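Local coordinates for protein Arf-GAP (Mus musculus, PDB 5C79) that activates the GTPase activity of the small GTPase Arf1 and binds the membrane lipid phosphatidylinositol 4,5-bisphosphate through its PH domain, at residues Leu82-Cys87 against Ser123-Ser128; Cys87-Asn92 against Lys97-Ile102. All blocks are in the same frame, centred on the assembly; numbering follows the deposited sequence.

Contact 1. Residues Leu82-Cys87 against Ser123-Ser128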
loop_
_atom_site.group_PDB
_atom_site.type_symbol
_atom_site.label_atom_id
_atom_site.label_comp_id
_atom_site.label_asym_id
_atom_site.label_seq_id
_atom_site.Cartn_x
_atom_site.Cartn_y
_atom_site.Cartn_z
ATOM N N LEU A 82 2.368 2.596 -8.502
ATOM C CA LEU A 82 0.925 2.689 -8.495
ATOM C C LEU A 82 0.548 4.147 -8.260
ATOM O O LEU A 82 0.967 4.766 -7.289
ATOM C CB LEU A 82 0.311 1.784 -7.445
ATOM C CG LEU A 82 0.501 0.281 -7.653
ATOM C CD1 LEU A 82 -0.281 -0.428 -6.569
ATOM C CD2 LEU A 82 0.045 -0.182 -9.032
ATOM N N ASN A 83 -0.225 4.681 -9.185
ATOM C CA ASN A 83 -0.770 6.046 -9.081
ATOM C C ASN A 83 -1.970 5.993 -8.140
ATOM O O ASN A 83 -3.013 5.386 -8.442
ATOM C CB ASN A 83 -1.172 6.557 -10.478
ATOM C CG ASN A 83 -2.057 7.807 -10.439
ATOM O OD1 ASN A 83 -2.149 8.495 -9.430
ATOM N ND2 ASN A 83 -2.777 8.059 -11.561
ATOM N N LEU A 84 -1.824 6.594 -6.969
ATOM C CA LEU A 84 -2.880 6.460 -5.941
ATOM C C LEU A 84 -4.193 7.173 -6.278
ATOM O O LEU A 84 -5.240 6.812 -5.751
ATOM C CB LEU A 84 -2.373 6.875 -4.570
ATOM C CG LEU A 84 -1.233 5.994 -3.995
ATOM C CD1 LEU A 84 -0.679 6.604 -2.730
ATOM C CD2 LEU A 84 -1.721 4.581 -3.746
ATOM N N LEU A 85 -4.170 8.077 -7.239
ATOM C CA LEU A 85 -5.467 8.624 -7.747
ATOM C C LEU A 85 -6.419 7.616 -8.337
ATOM O O LEU A 85 -7.629 7.815 -8.337
ATOM C CB LEU A 85 -5.205 9.736 -8.770
ATOM C CG LEU A 85 -4.849 11.094 -8.197
ATOM C CD1 LEU A 85 -4.363 11.999 -9.308
ATOM C CD2 LEU A 85 -6.058 11.707 -7.492
ATOM N N THR A 86 -5.894 6.540 -8.886
ATOM C CA THR A 86 -6.722 5.560 -9.565
ATOM C C THR A 86 -6.671 4.218 -8.869
ATOM O O THR A 86 -6.862 3.184 -9.495
ATOM C CB THR A 86 -6.319 5.494 -11.047
ATOM O OG1 THR A 86 -4.896 5.246 -11.184
ATOM C CG2 THR A 86 -6.685 6.781 -11.699
ATOM N N CYS A 87 -6.355 4.265 -7.562
ATOM C CA CYS A 87 -6.453 3.111 -6.667
ATOM C C CYS A 87 -7.396 3.332 -5.512
ATOM O O CYS A 87 -7.720 4.455 -5.135
ATOM C CB CYS A 87 -5.101 2.686 -6.102
ATOM S SG CYS A 87 -3.877 2.247 -7.367
ATOM N N SER A 123 -3.685 5.337 6.535
ATOM C CA SER A 123 -3.761 6.813 6.706
ATOM C C SER A 123 -2.867 7.552 5.703
ATOM O O SER A 123 -3.306 8.532 5.088
ATOM C CB SER A 123 -3.380 7.205 8.139
ATOM O OG SER A 123 -4.354 6.697 9.055
ATOM N N VAL A 124 -1.629 7.082 5.556
ATOM C CA VAL A 124 -0.677 7.696 4.627
ATOM C C VAL A 124 -1.156 7.542 3.186
ATOM O O VAL A 124 -1.110 8.500 2.389
ATOM C CB VAL A 124 0.743 7.136 4.788
ATOM C CG1 VAL A 124 1.643 7.590 3.643
ATOM C CG2 VAL A 124 1.371 7.588 6.117
ATOM N N LEU A 125 -1.616 6.345 2.834
ATOM C CA LEU A 125 -2.140 6.122 1.473
ATOM C C LEU A 125 -3.313 7.056 1.168
ATOM O O LEU A 125 -3.402 7.657 0.095
ATOM C CB LEU A 125 -2.570 4.675 1.286
ATOM C CG LEU A 125 -1.391 3.678 1.227
ATOM C CD1 LEU A 125 -1.910 2.253 1.379
ATOM C CD2 LEU A 125 -0.670 3.829 -0.090
ATOM N N THR A 126 -4.220 7.165 2.128
ATOM C CA THR A 126 -5.356 8.096 2.040
ATOM C C THR A 126 -4.957 9.565 1.884
ATOM O O THR A 126 -5.470 10.297 1.010
ATOM C CB THR A 126 -6.297 7.957 3.266
ATOM O OG1 THR A 126 -6.834 6.640 3.271
ATOM C CG2 THR A 126 -7.480 8.928 3.130
ATOM N N ASN A 127 -4.066 10.000 2.749
ATOM C CA ASN A 127 -3.554 11.339 2.750
ATOM C C ASN A 127 -2.867 11.693 1.429
ATOM O O ASN A 127 -3.027 12.811 0.902
ATOM C CB ASN A 127 -2.578 11.522 3.905
ATOM C CG ASN A 127 -3.272 11.597 5.261
ATOM O OD1 ASN A 127 -4.506 11.784 5.338
ATOM N ND2 ASN A 127 -2.492 11.485 6.330
ATOM N N SER A 128 -2.075 10.753 0.945
ATOM C CA SER A 128 -1.364 10.900 -0.330
ATOM C C SER A 128 -2.358 11.100 -1.481
ATOM O O SER A 128 -2.242 12.019 -2.294
ATOM C CB SER A 128 -0.455 9.705 -0.581
ATOM O OG SER A 128 0.234 9.906 -1.796
#

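Contact 2. Residues Cys87-Asn92 against Lys97-Ile102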
loop_
_atom_site.group_PDB
_atom_site.type_symbol
_atom_site.label_atom_id
_atom_site.label_comp_id
_atom_site.label_asym_id
_atom_site.label_seq_id
_atom_site.Cartn_x
_atom_site.Cartn_y
_atom_site.Cartn_z
ATOM N N CYS A 87 -6.355 4.265 -7.562
ATOM C CA CYS A 87 -6.453 3.111 -6.667
ATOM C C CYS A 87 -7.396 3.332 -5.512
ATOM O O CYS A 87 -7.720 4.455 -5.135
ATOM C CB CYS A 87 -5.101 2.686 -6.102
ATOM S SG CYS A 87 -3.877 2.247 -7.367
ATOM N N GLN A 88 -7.911 2.235 -5.000
ATOM C CA GLN A 88 -8.876 2.276 -3.881
ATOM C C GLN A 88 -8.412 1.324 -2.791
ATOM O O GLN A 88 -8.251 0.117 -3.015
ATOM C CB GLN A 88 -10.280 1.915 -4.318
ATOM C CG GLN A 88 -11.329 1.999 -3.211
ATOM C CD GLN A 88 -11.404 3.371 -2.575
ATOM O OE1 GLN A 88 -11.622 4.356 -3.269
ATOM N NE2 GLN A 88 -11.243 3.453 -1.252
ATOM N N VAL A 89 -8.194 1.890 -1.613
ATOM C CA VAL A 89 -7.907 1.067 -0.417
ATOM C C VAL A 89 -9.205 0.439 0.092
ATOM O O VAL A 89 -10.237 1.109 0.204
ATOM C CB VAL A 89 -7.251 1.875 0.718
ATOM C CG1 VAL A 89 -7.105 1.023 1.965
ATOM C CG2 VAL A 89 -5.890 2.373 0.271
ATOM N N LYS A 90 -9.155 -0.851 0.395
ATOM C CA LYS A 90 -10.277 -1.554 0.997
ATOM C C LYS A 90 -9.749 -2.263 2.233
ATOM O O LYS A 90 -9.069 -3.294 2.115
ATOM C CB LYS A 90 -10.930 -2.546 0.069
ATOM C CG LYS A 90 -12.168 -3.170 0.699
ATOM C CD LYS A 90 -12.884 -4.082 -0.252
ATOM C CE LYS A 90 -14.176 -4.580 0.385
ATOM N NZ LYS A 90 -14.849 -5.548 -0.517
ATOM N N PRO A 91 -10.009 -1.684 3.408
ATOM C CA PRO A 91 -9.515 -2.347 4.610
ATOM C C PRO A 91 -10.235 -3.642 4.835
ATOM O O PRO A 91 -11.341 -3.838 4.382
ATOM C CB PRO A 91 -9.810 -1.341 5.741
ATOM C CG PRO A 91 -10.305 -0.113 5.103
ATOM C CD PRO A 91 -10.804 -0.490 3.740
ATOM N N ASN A 92 -9.583 -4.522 5.575
ATOM C CA ASN A 92 -10.162 -5.806 5.875
ATOM C C ASN A 92 -11.363 -5.658 6.828
ATOM O O ASN A 92 -11.393 -4.793 7.720
ATOM C CB ASN A 92 -9.106 -6.688 6.485
ATOM C CG ASN A 92 -9.479 -8.129 6.489
ATOM O OD1 ASN A 92 -9.827 -8.654 7.520
ATOM N ND2 ASN A 92 -9.369 -8.796 5.340
ATOM N N LYS A 97 -5.364 -5.695 10.252
ATOM C CA LYS A 97 -3.986 -5.710 9.703
ATOM C C LYS A 97 -3.885 -5.837 8.187
ATOM O O LYS A 97 -2.856 -5.422 7.616
ATOM C CB LYS A 97 -3.103 -6.801 10.293
ATOM C CG LYS A 97 -2.804 -6.687 11.759
ATOM C CD LYS A 97 -1.590 -7.523 12.131
ATOM C CE LYS A 97 -1.809 -9.016 11.934
ATOM N NZ LYS A 97 -0.568 -9.759 12.329
ATOM N N SER A 98 -4.869 -6.475 7.562
ATOM C CA SER A 98 -4.869 -6.713 6.131
ATOM C C SER A 98 -5.645 -5.614 5.430
ATOM O O SER A 98 -6.667 -5.152 5.930
ATOM C CB SER A 98 -5.490 -8.046 5.750
ATOM O OG SER A 98 -4.806 -9.117 6.410
ATOM N N PHE A 99 -5.193 -5.250 4.240
ATOM C CA PHE A 99 -6.005 -4.411 3.362
ATOM C C PHE A 99 -5.694 -4.717 1.918
ATOM O O PHE A 99 -4.595 -5.113 1.590
ATOM C CB PHE A 99 -5.780 -2.914 3.633
ATOM C CG PHE A 99 -4.375 -2.440 3.418
ATOM C CD1 PHE A 99 -3.405 -2.617 4.384
ATOM C CD2 PHE A 99 -4.032 -1.746 2.243
ATOM C CE1 PHE A 99 -2.098 -2.132 4.175
ATOM C CE2 PHE A 99 -2.760 -1.261 2.047
ATOM C CZ PHE A 99 -1.792 -1.459 3.002
ATOM N N ASP A 100 -6.678 -4.476 1.056
ATOM C CA ASP A 100 -6.466 -4.532 -0.366
ATOM C C ASP A 100 -6.214 -3.148 -0.940
ATOM O O ASP A 100 -6.775 -2.144 -0.472
ATOM C CB ASP A 100 -7.698 -5.137 -1.037
ATOM C CG ASP A 100 -7.832 -6.615 -0.818
ATOM O OD1 ASP A 100 -6.952 -7.240 -0.193
ATOM O OD2 ASP A 100 -8.879 -7.152 -1.269
ATOM N N LEU A 101 -5.417 -3.124 -1.991
ATOM C CA LEU A 101 -5.287 -1.953 -2.873
ATOM C C LEU A 101 -5.743 -2.314 -4.270
ATOM O O LEU A 101 -5.107 -3.111 -5.000
ATOM C CB LEU A 101 -3.859 -1.421 -2.887
ATOM C CG LEU A 101 -3.692 -0.074 -3.583
ATOM C CD1 LEU A 101 -4.384 1.041 -2.822
ATOM C CD2 LEU A 101 -2.227 0.222 -3.695
ATOM N N ILE A 102 -6.911 -1.775 -4.628
ATOM C CA ILE A 102 -7.542 -2.068 -5.905
ATOM C C ILE A 102 -6.991 -1.077 -6.927
ATOM O O ILE A 102 -7.177 0.134 -6.815
ATOM C CB ILE A 102 -9.082 -1.947 -5.825
ATOM C CG1 ILE A 102 -9.597 -2.826 -4.679
ATOM C CG2 ILE A 102 -9.713 -2.369 -7.148
ATOM C CD1 ILE A 102 -11.021 -2.530 -4.267
#

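Contact 1. Residues Leu82-Cys87 against Ser123-Ser128
Leu-84 meets the helix 115-135 with the two methyls of its isobutyl end: both branches reach the same methyl of Leu-125, and CD1 also meets Ser-128. Leu-84 CD1 reaches between Leu-125 and Ser-128, residues three apart on the helix, lying 3.8 Å from Leu-125 CD2 and 3.6 Å from Ser-128 OG. Of the helix segment, Leu-84 CD2 meets Leu-125, at 3.9 Å from the same Leu-125 CD2. The two leucine side chains run at about a right angle to each other and touch through their methyl ends rather than alongside. Both have CG opposite the carbonyl carbon (chi1 -64° in Leu-84, -71° in Leu-125). In Leu-84 the CB already points at the helix; in Leu-125 it leaves the backbone to one side, and the branch brings CD2 across. Ser-128 adds an apolar surface as well as a hydroxyl, its CB standing 3.8 Å from Leu-84 CD1. No hydrogen bond spans the contact, which is small and buried.

The backbone presenting Leu-84 is a short 3-10 turn closing strand 80-83. Asn-83 opens it as an Asx turn, OD1 accepting from Leu-85 N at 3.0 Å with the donor well above the carbonyl plane, while Asn-83 O takes the N-H of Thr-86. Val-63 of strand 56-64 touches Leu-84, Leu-125 and Ser-128; Leu-68 of strand 67-70 packs on Leu-84, and Phe-99 of strand 98-103 on Leu-125, seating the C-terminal helix of the PH fold against strands from both parts of its sheet.

Contact 2. Residues Cys87-Asn92 against Lys97-Ile102
Gln-88 and Ile-102 exchange both backbone bonds at one end of an antiparallel beta hairpin, the strand pair 88-91 and 98-103 of the PH domain. Gln-88 N gives to Ile-102 O at 2.9 Å, in the carbonyl plane and on a lone pair, and Ile-102 N returns a nearly straight bond (173°) to Gln-88 O. Lys-90 and Asp-100 form the next hydrogen-bonded pair, with Lys-90 N 2.8 Å from Asp-100 O and Asp-100 N giving back to Lys-90 O. Toward the turn Asn-92 N donates to Ser-98 O in a more bent bond (138°). Pro-91 has no N-H to give, but falls in a non-hydrogen-bonded pair with Phe-99, where none is called for between the strands.

Several polar ends find their partners outside the strand pairing. Gln-88 folds back on its own strand, NE2 bonding to Val-89 O. Asp-100 OD1 is hydrogen-bonded to His-109. Lys-90 NZ lies 6.2 Å from Asp-100 OD2, too far for a salt bridge. Ser-98 OG is engaged by Asp-95 and Gln-111, and Asn-92 OD1 accepts from the turn nitrogens of Glu-94 and Asp-95.

Gln-88, Lys-90, Asp-100 and Ile-102 share one face; on the other, Val-89, Leu-101 and Phe-99 supply the apolar contacts. Phe-99 has CG between its backbone N and carbonyl carbon (chi1 61°), and its ring packs on Ile-122 of helix 115-135; Val-89 CG1 approaches it obliquely. Val-89 CG2 lies 3.7 Å from Leu-101 CD1, a methyl that also rests 3.7 Å from Cys-87 CB.

How the contacts relate
The centres of contacts 1 and 2 lie about 11 Å apart, and Cys-87 belongs to both. The hairpin falls in the chain between the two segments of contact 1: strand 80-83 leads through its 3-10 turn into strand 88-91, and the chain then runs via strands 98-103 and 106-111 to helix 115-135. Leu-82 of edge strand 80-83 reaches strand 98-103, the neighbour of the other edge strand 88-91, with Leu-82 CD1 3.5 Å from Leu-101 CD2. Strand 88-91 itself meets the helix where Leu-125 CD1 lies 4.1 Å from Val-89 CG2. Both contacts thus contribute to one apolar core between sheet and helix, while the bound phosphoinositide is about 12 Å from the Leu-101 side chain.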